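Long-range contact in protection of telomeres protein poz1 (Schizosaccharomyces pombe, PDB 5WE0), which binds telomeric DNA and negatively regulates telomerase and telomere length in fission yeast: residues L157-L171 and L185-L197. Sequence-based numbering, arbitrary orientation.
Sequences LEQEPIDHINFTKFL and LQRLSKHKIRKRL
The guanidinium of Arg196 lies between two isoleucines: CD1 of Ile162 sits over one face, toward the rim, and CA of Ile193 covers the centre of the other. Oxygens line its edge. NE gives a nearly straight bond to Leu157 O (2.8 Å, 171°), with the acceptor in the guanidinium plane. NH2 makes a straight hydrogen bond and salt bridge to Glu160 OE1 (3.1 Å), reaching it on the anti side and somewhat out of the carboxylate plane, and a weak, bent bond to Gln159 O; NH1 turns back to His191 O. A bend at chi3 (-56°) swings the group across to the 157-160 turn. With the guanidinium gone, as in an alanine, Leu157 O and Glu160 OE1 would probably each lose a bond, and a gap would be likely to open against Ile162 CD1. The other carboxylate oxygen, Glu160 OE2, forms a second salt bridge, with Lys192 NZ (2.7 Å).

The His164 ring carries Ile162 CG2 over one face, while its NE2 donates in the ring plane to Ser189 OG (3.2 Å), a hydroxyl also bonded to Gln186 O. Leu171 CD1 lies over one face of the Phe167 ring, offset toward the rim, and Ser189 CB meets its edge, 3.6 Å from Phe167 CE2. Gln186 NE2 bonds Thr168 OG1, whereas the buried Gln186 OE1 has no polar partner. Leu185 splits its branches, CD1 against Leu157 CD1 and CD2 against Leu171 CD2 (3.6 Å).

Together these contacts join successive helices of an all-helical fold: helix 164-174, N-capped by Asp163, packs on Leu185 and Gln186 of helix 179-188, while the Glu160-Lys192-Arg196 salt-bridge network ties the loop before helix 164-174 to the start of helix 193-206.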
loop_
_atom_site.group_PDB
_atom_site.type_symbol
_atom_site.label_atom_id
_atom_site.label_comp_id
_atom_site.label_asym_id
_atom_site.label_seq_id
_atom_site.Cartn_x
_atom_site.Cartn_y
_atom_site.Cartn_z
ATOM N N LEU A 157 -11.131 14.894 -7.760
ATOM C CA LEU A 157 -11.319 16.127 -8.521
ATOM C C LEU A 157 -11.861 15.888 -9.930
ATOM O O LEU A 157 -12.296 16.844 -10.576
ATOM C CB LEU A 157 -10.002 16.885 -8.645
ATOM C CG LEU A 157 -9.402 17.439 -7.360
ATOM C CD1 LEU A 157 -7.955 17.855 -7.585
ATOM C CD2 LEU A 157 -10.247 18.584 -6.842
ATOM N N GLU A 158 -11.770 14.664 -10.448
ATOM C CA GLU A 158 -12.217 14.334 -11.794
ATOM C C GLU A 158 -13.659 13.839 -11.856
ATOM O O GLU A 158 -14.118 13.445 -12.936
ATOM C CB GLU A 158 -11.284 13.280 -12.395
ATOM C CG GLU A 158 -9.935 13.842 -12.810
ATOM C CD GLU A 158 -9.162 12.909 -13.748
ATOM O OE1 GLU A 158 -8.864 11.756 -13.342
ATOM O OE2 GLU A 158 -8.844 13.332 -14.883
ATOM N N GLN A 159 -14.366 13.812 -10.736
ATOM C CA GLN A 159 -15.762 13.414 -10.708
ATOM C C GLN A 159 -16.662 14.650 -10.701
ATOM O O GLN A 159 -16.254 15.749 -10.315
ATOM C CB GLN A 159 -16.062 12.535 -9.487
ATOM C CG GLN A 159 -15.024 11.450 -9.161
ATOM C CD GLN A 159 -14.879 10.404 -10.263
ATOM O OE1 GLN A 159 -15.851 9.770 -10.656
ATOM N NE2 GLN A 159 -13.651 10.200 -10.737
ATOM N N GLU A 160 -17.897 14.464 -11.162
ATOM C CA GLU A 160 -18.867 15.564 -11.196
ATOM C C GLU A 160 -20.284 15.050 -10.896
ATOM O O GLU A 160 -20.855 14.265 -11.654
ATOM C CB GLU A 160 -18.828 16.292 -12.543
ATOM C CG GLU A 160 -19.942 17.312 -12.704
ATOM C CD GLU A 160 -19.728 18.575 -11.891
ATOM O OE1 GLU A 160 -18.798 18.631 -11.048
ATOM O OE2 GLU A 160 -20.520 19.520 -12.082
ATOM N N PRO A 161 -20.840 15.462 -9.753
ATOM C CA PRO A 161 -20.235 16.370 -8.767
ATOM C C PRO A 161 -19.148 15.710 -7.886
ATOM O O PRO A 161 -19.048 14.473 -7.833
ATOM C CB PRO A 161 -21.432 16.783 -7.914
ATOM C CG PRO A 161 -22.304 15.558 -7.923
ATOM C CD PRO A 161 -22.151 14.955 -9.306
ATOM N N ILE A 162 -18.337 16.553 -7.237
ATOM C CA ILE A 162 -17.303 16.092 -6.321
ATOM C C ILE A 162 -17.939 15.577 -5.041
ATOM O O ILE A 162 -18.888 16.173 -4.514
ATOM C CB ILE A 162 -16.320 17.231 -6.003
ATOM C CG1 ILE A 162 -15.440 17.526 -7.202
ATOM C CG2 ILE A 162 -15.438 16.889 -4.785
ATOM C CD1 ILE A 162 -14.308 18.468 -6.873
ATOM N N ASP A 163 -17.394 14.480 -4.515
ATOM C CA ASP A 163 -17.761 13.968 -3.196
ATOM C C ASP A 163 -16.940 14.715 -2.144
ATOM O O ASP A 163 -15.896 14.245 -1.678
ATOM C CB ASP A 163 -17.534 12.464 -3.172
ATOM C CG ASP A 163 -17.849 11.835 -1.845
ATOM O OD1 ASP A 163 -18.101 12.563 -0.859
ATOM O OD2 ASP A 163 -17.847 10.582 -1.799
ATOM N N HIS A 164 -17.447 15.886 -1.732
ATOM C CA HIS A 164 -16.658 16.798 -0.903
ATOM C C HIS A 164 -16.432 16.253 0.493
ATOM O O HIS A 164 -15.417 16.572 1.122
ATOM C CB HIS A 164 -17.314 18.173 -0.815
ATOM C CG HIS A 164 -16.904 19.095 -1.914
ATOM N ND1 HIS A 164 -17.746 19.442 -2.950
ATOM C CD2 HIS A 164 -15.732 19.731 -2.150
ATOM C CE1 HIS A 164 -17.113 20.258 -3.773
ATOM N NE2 HIS A 164 -15.885 20.446 -3.313
ATOM N N ILE A 165 -17.381 15.476 1.011
ATOM C CA ILE A 165 -17.260 14.965 2.370
ATOM C C ILE A 165 -16.097 13.980 2.473
ATOM O O ILE A 165 -15.214 14.118 3.331
ATOM C CB ILE A 165 -18.593 14.328 2.800
ATOM C CG1 ILE A 165 -19.626 15.438 3.063
ATOM C CG2 ILE A 165 -18.380 13.409 4.017
ATOM C CD1 ILE A 165 -21.046 14.959 3.153
ATOM N N ASN A 166 -16.078 12.972 1.596
ATOM C CA ASN A 166 -14.983 12.004 1.593
ATOM C C ASN A 166 -13.678 12.625 1.122
ATOM O O ASN A 166 -12.603 12.271 1.626
ATOM C CB ASN A 166 -15.367 10.831 0.719
ATOM C CG ASN A 166 -16.447 9.994 1.349
ATOM O OD1 ASN A 166 -16.438 9.756 2.558
ATOM N ND2 ASN A 166 -17.423 9.603 0.549
ATOM N N PHE A 167 -13.756 13.568 0.180
ATOM C CA PHE A 167 -12.568 14.296 -0.245
ATOM C C PHE A 167 -11.902 14.971 0.948
ATOM O O PHE A 167 -10.678 14.890 1.130
ATOM C CB PHE A 167 -12.950 15.338 -1.302
ATOM C CG PHE A 167 -11.773 15.975 -1.975
ATOM C CD1 PHE A 167 -10.589 15.288 -2.117
ATOM C CD2 PHE A 167 -11.832 17.282 -2.402
ATOM C CE1 PHE A 167 -9.499 15.887 -2.722
ATOM C CE2 PHE A 167 -10.753 17.884 -3.001
ATOM C CZ PHE A 167 -9.589 17.190 -3.167
ATOM N N THR A 168 -12.699 15.650 1.770
ATOM C CA THR A 168 -12.167 16.348 2.936
ATOM C C THR A 168 -11.613 15.376 3.969
ATOM O O THR A 168 -10.494 15.553 4.457
ATOM C CB THR A 168 -13.255 17.229 3.540
ATOM O OG1 THR A 168 -13.480 18.347 2.668
ATOM C CG2 THR A 168 -12.853 17.714 4.938
ATOM N N LYS A 169 -12.403 14.361 4.333
ATOM C CA LYS A 169 -11.933 13.297 5.215
ATOM C C LYS A 169 -10.586 12.751 4.758
ATOM O O LYS A 169 -9.654 12.609 5.559
ATOM C CB LYS A 169 -12.983 12.183 5.260
ATOM C CG LYS A 169 -12.695 11.065 6.254
ATOM C CD LYS A 169 -12.188 11.618 7.587
ATOM C CE LYS A 169 -11.813 10.500 8.548
ATOM N NZ LYS A 169 -11.153 11.006 9.788
ATOM N N PHE A 170 -10.463 12.451 3.462
ATOM C CA PHE A 170 -9.222 11.882 2.950
ATOM C C PHE A 170 -8.059 12.846 3.120
ATOM O O PHE A 170 -6.940 12.428 3.448
ATOM C CB PHE A 170 -9.358 11.505 1.471
ATOM C CG PHE A 170 -8.099 10.939 0.901
ATOM C CD1 PHE A 170 -7.813 9.590 1.039
ATOM C CD2 PHE A 170 -7.174 11.762 0.286
ATOM C CE1 PHE A 170 -6.633 9.059 0.544
ATOM C CE2 PHE A 170 -6.005 11.251 -0.206
ATOM C CZ PHE A 170 -5.728 9.891 -0.073
ATOM N N LEU A 171 -8.300 14.139 2.914
ATOM C CA LEU A 171 -7.200 15.096 2.983
ATOM C C LEU A 171 -6.724 15.305 4.419
ATOM O O LEU A 171 -5.521 15.466 4.660
ATOM C CB LEU A 171 -7.622 16.420 2.355
ATOM C CG LEU A 171 -7.630 16.339 0.830
ATOM C CD1 LEU A 171 -8.214 17.613 0.212
ATOM C CD2 LEU A 171 -6.243 16.009 0.296
ATOM N N LEU A 185 -5.841 22.993 -2.611
ATOM C CA LEU A 185 -6.580 21.812 -3.028
ATOM C C LEU A 185 -8.068 22.001 -2.792
ATOM O O LEU A 185 -8.887 21.528 -3.585
ATOM C CB LEU A 185 -6.050 20.590 -2.280
ATOM C CG LEU A 185 -6.267 19.209 -2.900
ATOM C CD1 LEU A 185 -6.159 19.252 -4.408
ATOM C CD2 LEU A 185 -5.251 18.235 -2.358
ATOM N N GLN A 186 -8.432 22.728 -1.736
ATOM C CA GLN A 186 -9.843 22.933 -1.443
ATOM C C GLN A 186 -10.436 24.062 -2.288
ATOM O O GLN A 186 -11.627 24.018 -2.617
ATOM C CB GLN A 186 -10.028 23.201 0.056
ATOM C CG GLN A 186 -9.870 21.941 0.918
ATOM C CD GLN A 186 -11.041 20.977 0.788
ATOM O OE1 GLN A 186 -11.201 20.313 -0.240
ATOM N NE2 GLN A 186 -11.851 20.875 1.836
ATOM N N ARG A 187 -9.635 25.063 -2.665
ATOM C CA ARG A 187 -10.087 26.011 -3.680
ATOM C C ARG A 187 -10.368 25.307 -4.998
ATOM O O ARG A 187 -11.382 25.568 -5.656
ATOM C CB ARG A 187 -9.046 27.109 -3.899
ATOM C CG ARG A 187 -9.030 28.238 -2.880
ATOM C CD ARG A 187 -8.238 29.401 -3.449
ATOM N NE ARG A 187 -6.892 28.974 -3.808
ATOM C CZ ARG A 187 -5.859 29.057 -2.983
ATOM N NH1 ARG A 187 -6.050 29.552 -1.770
ATOM N NH2 ARG A 187 -4.653 28.648 -3.360
ATOM N N LEU A 188 -9.472 24.414 -5.396
ATOM C CA LEU A 188 -9.562 23.757 -6.689
ATOM C C LEU A 188 -10.760 22.818 -6.786
ATOM O O LEU A 188 -11.322 22.639 -7.876
ATOM C CB LEU A 188 -8.276 22.991 -6.910
ATOM C CG LEU A 188 -8.265 21.974 -8.018
ATOM C CD1 LEU A 188 -8.550 22.655 -9.356
ATOM C CD2 LEU A 188 -6.922 21.381 -7.932
ATOM N N SER A 189 -11.179 22.232 -5.661
ATOM C CA SER A 189 -12.385 21.424 -5.659
ATOM C C SER A 189 -13.618 22.267 -5.933
ATOM O O SER A 189 -14.652 21.722 -6.334
ATOM C CB SER A 189 -12.522 20.698 -4.322
ATOM O OG SER A 189 -12.933 21.577 -3.288
ATOM N N LYS A 190 -13.525 23.584 -5.754
ATOM C CA LYS A 190 -14.644 24.472 -6.028
ATOM C C LYS A 190 -14.613 25.074 -7.430
ATOM O O LYS A 190 -15.631 25.629 -7.851
ATOM C CB LYS A 190 -14.705 25.581 -4.968
ATOM C CG LYS A 190 -15.007 25.042 -3.568
ATOM C CD LYS A 190 -16.431 24.473 -3.503
ATOM C CE LYS A 190 -16.591 23.420 -2.401
ATOM N NZ LYS A 190 -16.090 23.863 -1.065
ATOM N N HIS A 191 -13.489 24.980 -8.160
ATOM C CA HIS A 191 -13.496 25.286 -9.587
ATOM C C HIS A 191 -14.484 24.392 -10.325
ATOM O O HIS A 191 -14.890 23.326 -9.845
ATOM C CB HIS A 191 -12.119 25.099 -10.240
ATOM C CG HIS A 191 -11.116 26.161 -9.915
ATOM N ND1 HIS A 191 -11.476 27.447 -9.580
ATOM C CD2 HIS A 191 -9.761 26.139 -9.934
ATOM C CE1 HIS A 191 -10.384 28.165 -9.373
ATOM N NE2 HIS A 191 -9.331 27.397 -9.585
ATOM N N LYS A 192 -14.834 24.818 -11.533
ATOM C CA LYS A 192 -15.788 24.066 -12.317
ATOM C C LYS A 192 -15.071 22.896 -13.011
ATOM O O LYS A 192 -13.843 22.844 -13.090
ATOM C CB LYS A 192 -16.520 25.035 -13.259
ATOM C CG LYS A 192 -17.798 24.568 -13.997
ATOM C CD LYS A 192 -18.577 23.316 -13.441
ATOM C CE LYS A 192 -18.892 23.260 -11.968
ATOM N NZ LYS A 192 -19.628 22.016 -11.609
ATOM N N ILE A 193 -15.859 21.930 -13.484
ATOM C CA ILE A 193 -15.319 20.631 -13.863
ATOM C C ILE A 193 -14.310 20.759 -14.999
ATOM O O ILE A 193 -13.262 20.108 -14.976
ATOM C CB ILE A 193 -16.469 19.678 -14.214
ATOM C CG1 ILE A 193 -15.919 18.342 -14.693
ATOM C CG2 ILE A 193 -17.412 20.325 -15.238
ATOM C CD1 ILE A 193 -15.094 17.575 -13.612
ATOM N N ARG A 194 -14.584 21.608 -15.996
ATOM C CA ARG A 194 -13.640 21.744 -17.105
ATOM C C ARG A 194 -12.289 22.277 -16.626
ATOM O O ARG A 194 -11.237 21.879 -17.143
ATOM C CB ARG A 194 -14.204 22.663 -18.187
ATOM C CG ARG A 194 -15.206 22.009 -19.096
ATOM C CD ARG A 194 -15.875 23.030 -19.996
ATOM N NE ARG A 194 -16.850 22.388 -20.875
ATOM C CZ ARG A 194 -18.083 22.061 -20.504
ATOM N NH1 ARG A 194 -18.484 22.329 -19.262
ATOM N NH2 ARG A 194 -18.914 21.482 -21.373
ATOM N N LYS A 195 -12.294 23.182 -15.643
ATOM C CA LYS A 195 -11.026 23.701 -15.156
ATOM C C LYS A 195 -10.309 22.674 -14.284
ATOM O O LYS A 195 -9.095 22.492 -14.416
ATOM C CB LYS A 195 -11.238 25.013 -14.402
ATOM C CG LYS A 195 -11.119 26.231 -15.308
ATOM C CD LYS A 195 -11.000 27.524 -14.512
ATOM C CE LYS A 195 -11.486 28.709 -15.341
ATOM N NZ LYS A 195 -12.457 29.559 -14.582
ATOM N N ARG A 196 -11.039 21.992 -13.394
ATOM C CA ARG A 196 -10.442 20.906 -12.631
ATOM C C ARG A 196 -9.776 19.899 -13.548
ATOM O O ARG A 196 -8.660 19.442 -13.273
ATOM C CB ARG A 196 -11.495 20.199 -11.769
ATOM C CG ARG A 196 -12.234 21.109 -10.853
ATOM C CD ARG A 196 -12.836 20.353 -9.717
ATOM N NE ARG A 196 -13.709 19.264 -10.126
ATOM C CZ ARG A 196 -15.026 19.388 -10.232
ATOM N NH1 ARG A 196 -15.587 20.561 -9.981
ATOM N NH2 ARG A 196 -15.780 18.357 -10.585
ATOM N N LEU A 197 -10.436 19.555 -14.657
ATOM C CA LEU A 197 -9.904 18.520 -15.538
ATOM C C LEU A 197 -8.654 18.995 -16.273
ATOM O O LEU A 197 -7.706 18.221 -16.444
ATOM C CB LEU A 197 -10.983 18.066 -16.524
ATOM C CG LEU A 197 -12.169 17.279 -15.934
ATOM C CD1 LEU A 197 -13.162 16.960 -17.009
ATOM C CD2 LEU A 197 -11.743 15.983 -15.255
#